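Local coordinates for uncharacterized protein (Thermus thermophilus HB8, PDB 6SCE) that cleaves DNA in type III CRISPR defence when activated by cyclic oligoadenylate, which its CARF domains probably sense, at residues Trp82-Gly87 against Phe108-His113; Gly88-Ala93 against Gly382-Ala387; Glu156-Pro161 against Ala168-Leu173. All coordinates share one frame; numbering follows the deposited sequence.

Contact 1: residues Trp82-Gly87 against Phe108-His113. With nucleotides of chain B.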
loop_
_atom_site.group_PDB
_atom_site.type_symbol
_atom_site.label_atom_id
_atom_site.label_comp_id
_atom_site.label_asym_id
_atom_site.label_seq_id
_atom_site.Cartn_x
_atom_site.Cartn_y
_atom_site.Cartn_z
ATOM N N TRP A 82 22.912 4.928 -19.468
ATOM C CA TRP A 82 21.626 4.257 -19.484
ATOM C C TRP A 82 20.976 4.580 -18.160
ATOM O O TRP A 82 21.552 4.309 -17.115
ATOM C CB TRP A 82 21.782 2.748 -19.630
ATOM C CG TRP A 82 22.304 2.371 -20.975
ATOM C CD1 TRP A 82 23.540 2.638 -21.476
ATOM C CD2 TRP A 82 21.619 1.628 -21.965
ATOM N NE1 TRP A 82 23.653 2.110 -22.739
ATOM C CE2 TRP A 82 22.477 1.505 -23.063
ATOM C CE3 TRP A 82 20.348 1.050 -22.034
ATOM C CZ2 TRP A 82 22.115 0.821 -24.211
ATOM C CZ3 TRP A 82 19.993 0.386 -23.174
ATOM C CH2 TRP A 82 20.879 0.264 -24.244
ATOM N N VAL A 83 19.796 5.176 -18.214
ATOM C CA VAL A 83 19.172 5.685 -17.002
ATOM C C VAL A 83 17.881 4.929 -16.704
ATOM O O VAL A 83 16.938 5.024 -17.471
ATOM C CB VAL A 83 18.857 7.186 -17.139
ATOM C CG1 VAL A 83 18.387 7.768 -15.835
ATOM C CG2 VAL A 83 20.084 7.935 -17.616
ATOM N N ASN A 84 17.855 4.207 -15.569
ATOM C CA ASN A 84 16.684 3.426 -15.162
ATOM C C ASN A 84 15.878 4.239 -14.167
ATOM O O ASN A 84 16.375 4.538 -13.109
ATOM C CB ASN A 84 17.150 2.085 -14.569
ATOM C CG ASN A 84 16.003 1.151 -14.167
ATOM O OD1 ASN A 84 14.831 1.495 -14.263
ATOM N ND2 ASN A 84 16.368 -0.044 -13.657
ATOM N N LEU A 85 14.624 4.573 -14.509
ATOM C CA LEU A 85 13.757 5.411 -13.651
ATOM C C LEU A 85 12.705 4.667 -12.838
ATOM O O LEU A 85 11.855 5.291 -12.190
ATOM C CB LEU A 85 13.036 6.448 -14.500
ATOM C CG LEU A 85 13.934 7.336 -15.362
ATOM C CD1 LEU A 85 13.095 8.359 -16.102
ATOM C CD2 LEU A 85 15.023 7.960 -14.547
ATOM N N THR A 86 12.772 3.342 -12.831
ATOM C CA THR A 86 11.780 2.535 -12.108
ATOM C C THR A 86 11.870 2.668 -10.594
ATOM O O THR A 86 10.864 2.659 -9.897
ATOM C CB THR A 86 11.893 1.068 -12.579
ATOM O OG1 THR A 86 11.357 0.979 -13.908
ATOM C CG2 THR A 86 11.076 0.108 -11.695
ATOM N N GLY A 87 13.095 2.794 -10.085
ATOM C CA GLY A 87 13.337 2.766 -8.687
ATOM C C GLY A 87 12.789 3.956 -7.917
ATOM O O GLY A 87 12.744 5.111 -8.392
ATOM N N PHE A 108 14.988 4.605 -19.557
ATOM C CA PHE A 108 14.041 3.517 -19.601
ATOM C C PHE A 108 13.482 3.178 -18.214
ATOM O O PHE A 108 13.943 3.698 -17.211
ATOM C CB PHE A 108 14.690 2.291 -20.250
ATOM C CG PHE A 108 15.711 1.585 -19.399
ATOM C CD1 PHE A 108 16.985 2.093 -19.240
ATOM C CD2 PHE A 108 15.419 0.353 -18.839
ATOM C CE1 PHE A 108 17.930 1.440 -18.477
ATOM C CE2 PHE A 108 16.363 -0.326 -18.083
ATOM C CZ PHE A 108 17.633 0.214 -17.921
ATOM N N LEU A 109 12.466 2.338 -18.223
ATOM C CA LEU A 109 11.815 1.782 -17.019
ATOM C C LEU A 109 11.780 0.285 -17.213
ATOM O O LEU A 109 11.808 -0.185 -18.356
ATOM C CB LEU A 109 10.334 2.193 -16.991
ATOM C CG LEU A 109 9.938 3.625 -17.143
ATOM C CD1 LEU A 109 8.442 3.783 -17.126
ATOM C CD2 LEU A 109 10.589 4.357 -15.967
ATOM N N VAL A 110 11.637 -0.458 -16.125
ATOM C CA VAL A 110 11.321 -1.886 -16.192
ATOM C C VAL A 110 9.987 -2.075 -15.483
ATOM O O VAL A 110 9.779 -1.607 -14.358
ATOM C CB VAL A 110 12.433 -2.780 -15.619
ATOM C CG1 VAL A 110 13.671 -2.647 -16.477
ATOM C CG2 VAL A 110 12.801 -2.439 -14.166
ATOM N N GLU A 111 9.057 -2.722 -16.166
ATOM C CA GLU A 111 7.675 -2.765 -15.754
ATOM C C GLU A 111 7.228 -4.219 -15.643
ATOM O O GLU A 111 7.128 -4.921 -16.650
ATOM C CB GLU A 111 6.892 -1.947 -16.788
ATOM C CG GLU A 111 5.425 -2.251 -16.918
ATOM C CD GLU A 111 4.701 -2.292 -15.595
ATOM O OE1 GLU A 111 4.919 -1.333 -14.758
ATOM O OE2 GLU A 111 3.918 -3.286 -15.454
ATOM N N GLY A 112 6.990 -4.680 -14.416
ATOM C CA GLY A 112 6.629 -6.069 -14.170
ATOM C C GLY A 112 5.398 -6.256 -13.332
ATOM O O GLY A 112 5.322 -7.190 -12.508
ATOM N N HIS A 113 4.412 -5.404 -13.547
ATOM C CA HIS A 113 3.285 -5.372 -12.680
ATOM C C HIS A 113 2.063 -6.147 -13.179
ATOM O O HIS A 113 1.035 -6.124 -12.527
ATOM C CB HIS A 113 2.928 -3.926 -12.389
ATOM C CG HIS A 113 3.965 -3.216 -11.565
ATOM N ND1 HIS A 113 4.841 -2.306 -12.097
ATOM C CD2 HIS A 113 4.234 -3.276 -10.243
ATOM C CE1 HIS A 113 5.622 -1.838 -11.135
ATOM N NE2 HIS A 113 5.273 -2.410 -10.004
ATOM P P A B 2 11.265 0.469 -5.161
ATOM O OP1 A B 2 11.283 -0.530 -4.047
ATOM O OP2 A B 2 12.521 0.886 -5.879
ATOM O "O5'" A B 2 10.246 -0.089 -6.268
ATOM C "C5'" A B 2 10.217 0.558 -7.562
ATOM C "C4'" A B 2 9.236 -0.159 -8.455
ATOM O "O4'" A B 2 9.747 -1.492 -8.726
ATOM C "C3'" A B 2 7.831 -0.339 -7.895
ATOM O "O3'" A B 2 6.841 -0.119 -8.898
ATOM C "C2'" A B 2 7.809 -1.807 -7.479
ATOM O "O2'" A B 2 6.516 -2.369 -7.553
ATOM C "C1'" A B 2 8.719 -2.426 -8.530
ATOM N N9 A B 2 9.280 -3.715 -8.174
ATOM C C8 A B 2 9.416 -4.253 -6.914
ATOM N N7 A B 2 9.903 -5.468 -6.939
ATOM C C5 A B 2 10.079 -5.756 -8.284
ATOM C C6 A B 2 10.551 -6.898 -8.960
ATOM N N6 A B 2 10.872 -8.038 -8.352
ATOM N N1 A B 2 10.638 -6.826 -10.310
ATOM C C2 A B 2 10.213 -5.710 -10.917
ATOM N N3 A B 2 9.739 -4.580 -10.389
ATOM C C4 A B 2 9.692 -4.677 -9.053
ATOM P P A B 3 6.568 1.369 -9.420
ATOM O OP1 A B 3 6.798 1.511 -10.915
ATOM O OP2 A B 3 7.333 2.374 -8.603
ATOM O "O5'" A B 3 5.013 1.474 -9.126
ATOM C "C5'" A B 3 4.419 1.098 -7.875
ATOM C "C4'" A B 3 2.956 1.464 -7.957
ATOM O "O4'" A B 3 2.307 0.663 -8.989
ATOM C "C3'" A B 3 2.150 1.252 -6.681
ATOM O "O3'" A B 3 1.431 2.448 -6.450
ATOM C "C2'" A B 3 1.229 0.076 -7.043
ATOM O "O2'" A B 3 0.009 0.063 -6.335
ATOM C "C1'" A B 3 1.024 0.321 -8.532
ATOM N N9 A B 3 0.602 -0.851 -9.266
ATOM C C8 A B 3 1.178 -2.098 -9.214
ATOM N N7 A B 3 0.591 -2.953 -10.028
ATOM C C5 A B 3 -0.388 -2.210 -10.667
ATOM C C6 A B 3 -1.332 -2.551 -11.655
ATOM N N6 A B 3 -1.400 -3.760 -12.204
ATOM N N1 A B 3 -2.148 -1.563 -12.089
ATOM C C2 A B 3 -2.037 -0.341 -11.553
ATOM N N3 A B 3 -1.191 0.096 -10.611
ATOM C C4 A B 3 -0.386 -0.907 -10.210
#

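Contact 2: residues Gly88-Ala93 against Gly382-Ala387. With nucleotides of chain B.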
loop_
_atom_site.group_PDB
_atom_site.type_symbol
_atom_site.label_atom_id
_atom_site.label_comp_id
_atom_site.label_asym_id
_atom_site.label_seq_id
_atom_site.Cartn_x
_atom_site.Cartn_y
_atom_site.Cartn_z
ATOM N N GLY A 88 12.381 3.671 -6.686
ATOM C CA GLY A 88 12.046 4.725 -5.761
ATOM C C GLY A 88 10.797 5.492 -6.123
ATOM O O GLY A 88 9.978 5.037 -6.928
ATOM N N ALA A 89 10.657 6.660 -5.505
ATOM C CA ALA A 89 9.478 7.479 -5.656
ATOM C C ALA A 89 9.292 8.000 -7.106
ATOM O O ALA A 89 10.232 8.517 -7.747
ATOM C CB ALA A 89 9.535 8.631 -4.655
ATOM N N LYS A 90 8.067 7.919 -7.619
ATOM C CA LYS A 90 7.815 8.351 -8.985
ATOM C C LYS A 90 8.142 9.844 -9.213
ATOM O O LYS A 90 8.435 10.269 -10.335
ATOM C CB LYS A 90 6.364 8.023 -9.398
ATOM C CG LYS A 90 6.166 6.511 -9.387
ATOM C CD LYS A 90 4.779 6.008 -9.732
ATOM C CE LYS A 90 3.736 6.269 -8.693
ATOM N NZ LYS A 90 3.365 5.104 -7.840
ATOM N N TYR A 91 8.079 10.624 -8.140
ATOM C CA TYR A 91 8.503 12.002 -8.157
ATOM C C TYR A 91 9.876 12.175 -8.803
ATOM O O TYR A 91 10.058 13.058 -9.614
ATOM C CB TYR A 91 8.504 12.533 -6.724
ATOM C CG TYR A 91 9.135 13.892 -6.556
ATOM C CD1 TYR A 91 8.415 15.076 -6.790
ATOM C CD2 TYR A 91 10.462 14.003 -6.145
ATOM C CE1 TYR A 91 9.016 16.328 -6.627
ATOM C CE2 TYR A 91 11.059 15.233 -5.986
ATOM C CZ TYR A 91 10.338 16.394 -6.216
ATOM O OH TYR A 91 10.999 17.599 -6.043
ATOM N N TRP A 92 10.841 11.356 -8.403
ATOM C CA TRP A 92 12.182 11.449 -8.910
ATOM C C TRP A 92 12.299 10.913 -10.318
ATOM O O TRP A 92 13.090 11.419 -11.071
ATOM C CB TRP A 92 13.178 10.784 -7.953
ATOM C CG TRP A 92 13.472 11.665 -6.805
ATOM C CD1 TRP A 92 13.050 11.546 -5.497
ATOM C CD2 TRP A 92 14.210 12.877 -6.886
ATOM N NE1 TRP A 92 13.526 12.623 -4.767
ATOM C CE2 TRP A 92 14.241 13.443 -5.600
ATOM C CE3 TRP A 92 14.873 13.525 -7.933
ATOM C CZ2 TRP A 92 14.925 14.639 -5.330
ATOM C CZ3 TRP A 92 15.547 14.711 -7.663
ATOM C CH2 TRP A 92 15.553 15.251 -6.366
ATOM N N ALA A 93 11.486 9.924 -10.689
ATOM C CA ALA A 93 11.422 9.508 -12.082
ATOM C C ALA A 93 11.026 10.693 -12.954
ATOM O O ALA A 93 11.616 10.939 -14.021
ATOM C CB ALA A 93 10.446 8.367 -12.262
ATOM N N GLY A 382 -0.560 4.608 -9.656
ATOM C CA GLY A 382 -0.183 3.781 -10.754
ATOM C C GLY A 382 1.280 3.412 -10.681
ATOM O O GLY A 382 2.039 3.854 -9.799
ATOM N N THR A 383 1.690 2.626 -11.658
ATOM C CA THR A 383 3.074 2.245 -11.849
ATOM C C THR A 383 3.867 3.447 -12.341
ATOM O O THR A 383 3.295 4.464 -12.714
ATOM C CB THR A 383 3.172 1.137 -12.907
ATOM O OG1 THR A 383 2.708 1.674 -14.146
ATOM C CG2 THR A 383 2.356 -0.077 -12.484
ATOM N N THR A 384 5.186 3.353 -12.371
ATOM C CA THR A 384 5.996 4.467 -12.880
ATOM C C THR A 384 5.670 4.779 -14.341
ATOM O O THR A 384 5.553 5.947 -14.720
ATOM C CB THR A 384 7.505 4.233 -12.672
ATOM O OG1 THR A 384 7.736 3.943 -11.287
ATOM C CG2 THR A 384 8.290 5.417 -13.043
ATOM N N ALA A 385 5.434 3.731 -15.136
ATOM C CA ALA A 385 4.977 3.897 -16.501
ATOM C C ALA A 385 3.724 4.735 -16.587
ATOM O O ALA A 385 3.691 5.669 -17.398
ATOM C CB ALA A 385 4.764 2.542 -17.179
HETATM N N MSE A 386 2.739 4.444 -15.746
HETATM C CA MSE A 386 1.461 5.142 -15.792
HETATM C C MSE A 386 1.585 6.583 -15.364
HETATM O O MSE A 386 1.039 7.493 -15.986
HETATM C CB MSE A 386 0.439 4.401 -14.974
HETATM C CG MSE A 386 0.078 3.009 -15.509
HETATM SE SE MSE A 386 -0.807 1.865 -14.231
HETATM C CE MSE A 386 -2.360 2.936 -13.806
ATOM N N ALA A 387 2.333 6.803 -14.290
ATOM C CA ALA A 387 2.556 8.147 -13.781
ATOM C C ALA A 387 3.376 9.021 -14.726
ATOM O O ALA A 387 3.089 10.218 -14.883
ATOM C CB ALA A 387 3.203 8.067 -12.418
ATOM P P A B 3 6.568 1.369 -9.420
ATOM O OP1 A B 3 6.798 1.511 -10.915
ATOM O OP2 A B 3 7.333 2.374 -8.603
ATOM O "O5'" A B 3 5.013 1.474 -9.126
ATOM C "C5'" A B 3 4.419 1.098 -7.875
ATOM C "C4'" A B 3 2.956 1.464 -7.957
ATOM O "O4'" A B 3 2.307 0.663 -8.989
ATOM C "C3'" A B 3 2.150 1.252 -6.681
ATOM O "O3'" A B 3 1.431 2.448 -6.450
ATOM C "C2'" A B 3 1.229 0.076 -7.043
ATOM O "O2'" A B 3 0.009 0.063 -6.335
ATOM C "C1'" A B 3 1.024 0.321 -8.532
ATOM N N9 A B 3 0.602 -0.851 -9.266
ATOM C C8 A B 3 1.178 -2.098 -9.214
ATOM N N7 A B 3 0.591 -2.953 -10.028
ATOM C C5 A B 3 -0.388 -2.210 -10.667
ATOM C C6 A B 3 -1.332 -2.551 -11.655
ATOM N N6 A B 3 -1.400 -3.760 -12.204
ATOM N N1 A B 3 -2.148 -1.563 -12.089
ATOM C C2 A B 3 -2.037 -0.341 -11.553
ATOM N N3 A B 3 -1.191 0.096 -10.611
ATOM C C4 A B 3 -0.386 -0.907 -10.210
ATOM P P A B 1 5.917 5.447 -5.084
ATOM O OP1 A B 1 6.075 6.782 -5.743
ATOM O OP2 A B 1 5.061 4.423 -5.801
ATOM O "O5'" A B 1 7.392 4.884 -4.847
ATOM C "C5'" A B 1 7.646 3.487 -4.717
ATOM C "C4'" A B 1 8.873 3.313 -3.855
ATOM O "O4'" A B 1 8.540 3.623 -2.477
ATOM C "C3'" A B 1 9.431 1.886 -3.872
ATOM O "O3'" A B 1 10.546 1.857 -4.771
ATOM C "C2'" A B 1 9.801 1.647 -2.401
ATOM O "O2'" A B 1 11.114 2.083 -2.122
ATOM C "C1'" A B 1 8.777 2.498 -1.661
ATOM N N9 A B 1 7.494 1.837 -1.412
ATOM C C8 A B 1 6.256 2.370 -1.634
ATOM N N7 A B 1 5.295 1.545 -1.303
ATOM C C5 A B 1 5.940 0.420 -0.816
ATOM C C6 A B 1 5.462 -0.803 -0.310
ATOM N N6 A B 1 4.168 -1.100 -0.221
ATOM N N1 A B 1 6.379 -1.716 0.094
ATOM C C2 A B 1 7.678 -1.402 -0.019
ATOM N N3 A B 1 8.239 -0.290 -0.494
ATOM C C4 A B 1 7.303 0.591 -0.882
ATOM P P A B 2 11.265 0.469 -5.161
ATOM O OP1 A B 2 11.283 -0.530 -4.047
ATOM O OP2 A B 2 12.521 0.886 -5.879
ATOM O "O5'" A B 2 10.246 -0.089 -6.268
ATOM C "C5'" A B 2 10.217 0.558 -7.562
ATOM C "C4'" A B 2 9.236 -0.159 -8.455
ATOM O "O4'" A B 2 9.747 -1.492 -8.726
ATOM C "C3'" A B 2 7.831 -0.339 -7.895
ATOM O "O3'" A B 2 6.841 -0.119 -8.898
ATOM C "C2'" A B 2 7.809 -1.807 -7.479
ATOM O "O2'" A B 2 6.516 -2.369 -7.553
ATOM C "C1'" A B 2 8.719 -2.426 -8.530
ATOM N N9 A B 2 9.280 -3.715 -8.174
ATOM C C8 A B 2 9.416 -4.253 -6.914
ATOM N N7 A B 2 9.903 -5.468 -6.939
ATOM C C5 A B 2 10.079 -5.756 -8.284
ATOM C C6 A B 2 10.551 -6.898 -8.960
ATOM N N6 A B 2 10.872 -8.038 -8.352
ATOM N N1 A B 2 10.638 -6.826 -10.310
ATOM C C2 A B 2 10.213 -5.710 -10.917
ATOM N N3 A B 2 9.739 -4.580 -10.389
ATOM C C4 A B 2 9.692 -4.677 -9.053
#

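Contact 3: residues Glu156-Pro161 against Ala168-Leu173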
loop_
_atom_site.group_PDB
_atom_site.type_symbol
_atom_site.label_atom_id
_atom_site.label_comp_id
_atom_site.label_asym_id
_atom_site.label_seq_id
_atom_site.Cartn_x
_atom_site.Cartn_y
_atom_site.Cartn_z
ATOM N N GLU A 156 15.442 -24.880 -0.964
ATOM C CA GLU A 156 15.799 -25.965 -1.863
ATOM C C GLU A 156 14.830 -26.029 -3.015
ATOM O O GLU A 156 13.611 -25.777 -2.849
ATOM C CB GLU A 156 15.808 -27.286 -1.106
ATOM C CG GLU A 156 14.495 -27.615 -0.440
ATOM C CD GLU A 156 14.597 -28.854 0.411
ATOM O OE1 GLU A 156 13.810 -29.800 0.157
ATOM O OE2 GLU A 156 15.486 -28.877 1.295
ATOM N N ARG A 157 15.359 -26.372 -4.184
ATOM C CA ARG A 157 14.571 -26.407 -5.392
ATOM C C ARG A 157 13.584 -27.562 -5.360
ATOM O O ARG A 157 13.918 -28.664 -4.925
ATOM C CB ARG A 157 15.447 -26.507 -6.634
ATOM C CG ARG A 157 16.327 -25.269 -6.910
ATOM C CD ARG A 157 15.494 -24.141 -7.492
ATOM N NE ARG A 157 14.915 -24.531 -8.765
ATOM C CZ ARG A 157 15.524 -24.436 -9.939
ATOM N NH1 ARG A 157 16.750 -23.919 -10.032
ATOM N NH2 ARG A 157 14.905 -24.860 -11.028
ATOM N N VAL A 158 12.377 -27.304 -5.835
ATOM C CA VAL A 158 11.340 -28.331 -5.877
ATOM C C VAL A 158 10.603 -28.156 -7.152
ATOM O O VAL A 158 10.679 -27.100 -7.803
ATOM C CB VAL A 158 10.346 -28.248 -4.699
ATOM C CG1 VAL A 158 11.027 -28.593 -3.400
ATOM C CG2 VAL A 158 9.670 -26.876 -4.641
ATOM N N SER A 159 9.857 -29.183 -7.518
ATOM C CA SER A 159 9.041 -29.104 -8.684
ATOM C C SER A 159 8.012 -27.976 -8.485
ATOM O O SER A 159 7.438 -27.868 -7.410
ATOM C CB SER A 159 8.311 -30.444 -8.896
ATOM O OG SER A 159 7.382 -30.248 -9.914
ATOM N N PRO A 160 7.762 -27.147 -9.508
ATOM C CA PRO A 160 6.789 -26.064 -9.266
ATOM C C PRO A 160 5.338 -26.544 -9.275
ATOM O O PRO A 160 5.046 -27.604 -9.830
ATOM C CB PRO A 160 7.038 -25.117 -10.443
ATOM C CG PRO A 160 7.484 -26.034 -11.527
ATOM C CD PRO A 160 8.401 -26.994 -10.822
ATOM N N PRO A 161 4.428 -25.765 -8.670
ATOM C CA PRO A 161 3.035 -26.186 -8.698
ATOM C C PRO A 161 2.522 -26.301 -10.123
ATOM O O PRO A 161 2.869 -25.495 -11.013
ATOM C CB PRO A 161 2.294 -25.077 -7.915
ATOM C CG PRO A 161 3.345 -24.402 -7.081
ATOM C CD PRO A 161 4.642 -24.569 -7.820
ATOM N N ALA A 168 8.148 -22.172 -14.990
ATOM C CA ALA A 168 8.309 -21.735 -13.613
ATOM C C ALA A 168 9.381 -22.526 -12.895
ATOM O O ALA A 168 9.573 -23.713 -13.142
ATOM C CB ALA A 168 6.997 -21.843 -12.852
ATOM N N GLN A 169 10.069 -21.861 -11.985
ATOM C CA GLN A 169 11.011 -22.506 -11.089
ATOM C C GLN A 169 10.512 -22.276 -9.658
ATOM O O GLN A 169 9.934 -21.213 -9.340
ATOM C CB GLN A 169 12.402 -21.869 -11.206
ATOM C CG GLN A 169 13.094 -21.858 -12.589
ATOM C CD GLN A 169 14.274 -20.857 -12.590
ATOM O OE1 GLN A 169 14.075 -19.597 -12.566
ATOM N NE2 GLN A 169 15.514 -21.396 -12.578
ATOM N N ALA A 170 10.779 -23.215 -8.763
ATOM C CA ALA A 170 10.255 -23.109 -7.404
ATOM C C ALA A 170 11.232 -23.564 -6.348
ATOM O O ALA A 170 12.138 -24.374 -6.596
ATOM C CB ALA A 170 8.947 -23.866 -7.280
ATOM N N ALA A 171 11.059 -23.016 -5.160
ATOM C CA ALA A 171 11.869 -23.394 -4.010
ATOM C C ALA A 171 10.999 -23.548 -2.782
ATOM O O ALA A 171 10.105 -22.750 -2.539
ATOM C CB ALA A 171 12.908 -22.348 -3.736
ATOM N N ARG A 172 11.283 -24.567 -1.994
ATOM C CA ARG A 172 10.707 -24.715 -0.694
ATOM C C ARG A 172 11.654 -24.096 0.314
ATOM O O ARG A 172 12.860 -24.183 0.177
ATOM C CB ARG A 172 10.497 -26.198 -0.412
ATOM C CG ARG A 172 9.743 -26.465 0.842
ATOM C CD ARG A 172 9.446 -27.954 0.972
ATOM N NE ARG A 172 10.636 -28.688 1.364
ATOM C CZ ARG A 172 11.054 -28.832 2.624
ATOM N NH1 ARG A 172 10.379 -28.288 3.640
ATOM N NH2 ARG A 172 12.160 -29.529 2.873
ATOM N N LEU A 173 11.091 -23.433 1.310
ATOM C CA LEU A 173 11.854 -22.845 2.387
ATOM C C LEU A 173 11.590 -23.685 3.628
ATOM O O LEU A 173 10.527 -23.564 4.254
ATOM C CB LEU A 173 11.438 -21.393 2.628
ATOM C CG LEU A 173 12.002 -20.335 1.677
ATOM C CD1 LEU A 173 11.784 -20.667 0.225
ATOM C CD2 LEU A 173 11.345 -18.998 2.013
HETATM O O HOH W 1 12.135 -25.648 -9.572
#

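Contact 1: residues Trp82-Gly87 against Phe108-His113
Strands 81-84 and 105-111 are the parallel pair of a beta-alpha-beta crossover through helix 90-100, in a sheet of the Rossmann-like kind expected of a CARF domain, and the chain beyond them meets the bound oligoadenylate. Two nearly straight bonds flank Asn84: Phe108 N gives to Val83 O (2.9 Å) and Leu85 N to Phe108 O (2.9 Å). With CG in the crowded position between backbone N and carbonyl carbon (chi1 73°), the Phe108 ring folds across the neighbouring strand. Asn84 CB makes an off-centre CH-pi contact 4.3 Å from the Phe108 ring centroid, and the Asn84 amide stacks on that ring, the planes 21° apart. The amide is gripped at both ends, since OD1 accepts from Thr86 N in an Asx turn and ND2 bonds Tyr6 OH. Past the Asn84-Phe108 bridge a side chain takes over the ladder: Thr86 OG1 accepts from Val110 N at 2.7 Å. Beside it Leu109 CD2 packs 3.5 Å from Leu85 CB. Further on, His113 ND1 donates to Glu111 OE1 (2.8 Å) in its ring plane, while Glu111 OE2 takes His113 N. His113 NE2 hydrogen-bonds O2' of A2 of chain B at 2.7 Å. The carboxylate thus fixes the imidazole's rotation and would probably raise its basicity, steadying NE2 against a 2'-hydroxyl and so against a ribose.

Contact 2: residues Gly88-Ala93 against Gly382-Ala387
A single buried ammonium ties two helix starts to the bound nucleotides: Lys90 NZ donates to Gly382 O at 2.7 Å, nearly along the C=O axis, and to OP2 of A1 of chain B, also at 2.7 Å. Asn380 O takes a further bond. Anti at chi2, the chain lays CD 3.7 Å from Ala387 CB; bends at chi3 and chi4 (-71° and -102°) then turn NZ to these acceptors. An alanine here would remove the ammonium and its bonds, and would probably loosen both the hold on the A1 phosphate and the link to Gly382, just before helix 384-393. Helices 90-100 and 384-393 each follow the fourth strand of sheets that share one strand order, consistent with two CARF domains in one chain meeting round the ligand. Their N-terminal N-H groups meet phosphates: Lys90 N reaches OP1 of A1 at 3.0 Å, and Thr384 N reaches OP1 of A3 of chain B at 2.8 Å. Thr384 OG1 donates to the same A3 OP1 at 2.6 Å, so one residue holds that oxygen twice. Its methyl CG2 rests 3.7 Å from Ala93 CB. Gly88 N bonds OP2 of A2 of chain B at 2.9 Å.

Contact 3: residues Glu156-Pro161 against Ala168-Leu173
Ala170 CB forms the apolar centre of this beta hairpin, with Pro160 CB 3.9 Å away and Val158 CG2 at 4.1 Å. Ala168 CB packs beside the same proline ring, and Val180 of strand 179-184 also touches Ala170. Outward from here runs the antiparallel ladder. Val158 N donates to Ala170 O at 3.0 Å, from above the carbonyl plane, and a water joins the same two residues, donating to Val158 O (2.7 Å) and accepting from Ala170 N (2.9 Å). Bent at chi2 and chi3, Arg157 brings NE to donate to this water in the guanidinium plane; Gln169 CB lies over one guanidinium face, and NH1 is salt-bridged to Glu141. Arg157 and Ala171 follow as a non-hydrogen-bonded pair. Glu156 and Arg172 come last, a hydrogen-bonded pair with Glu156 N giving to Arg172 O at 2.9 Å and Arg172 N to Glu156 O at 2.8 Å. Their side chains run side by side into a salt bridge, with Arg172 NH2 3.2 Å from Glu156 OE1 and the two planes 85° apart. NH2 thus meets the carboxylate from above its plane, which, at a partly exposed glutamate and an exposed arginine, is consistent with a modest, solvent-screened attraction.

Overall arrangement
Contacts 1 and 2 are buried neighbours, their centres about 9 Å apart, and share one beta-alpha-beta unit: contact 1 pairs its two strands, while contact 2 sets the start of its helix against helix 384-393. They touch where His113 and Glu111 pack on Thr383, and both reach the bound nucleotides, contact 1 through ribose and contact 2 through phosphates. Contact 3 lies at the surface, about 28 Å from contact 1 and 32 Å from contact 2 between centres, joining edge strand 156-158 of a different sheet to its neighbour. Its ladder is antiparallel, with one link through water and a salt bridge at its edge, whereas the buried Asn84, His113 and Lys90 find protein or ligand partners.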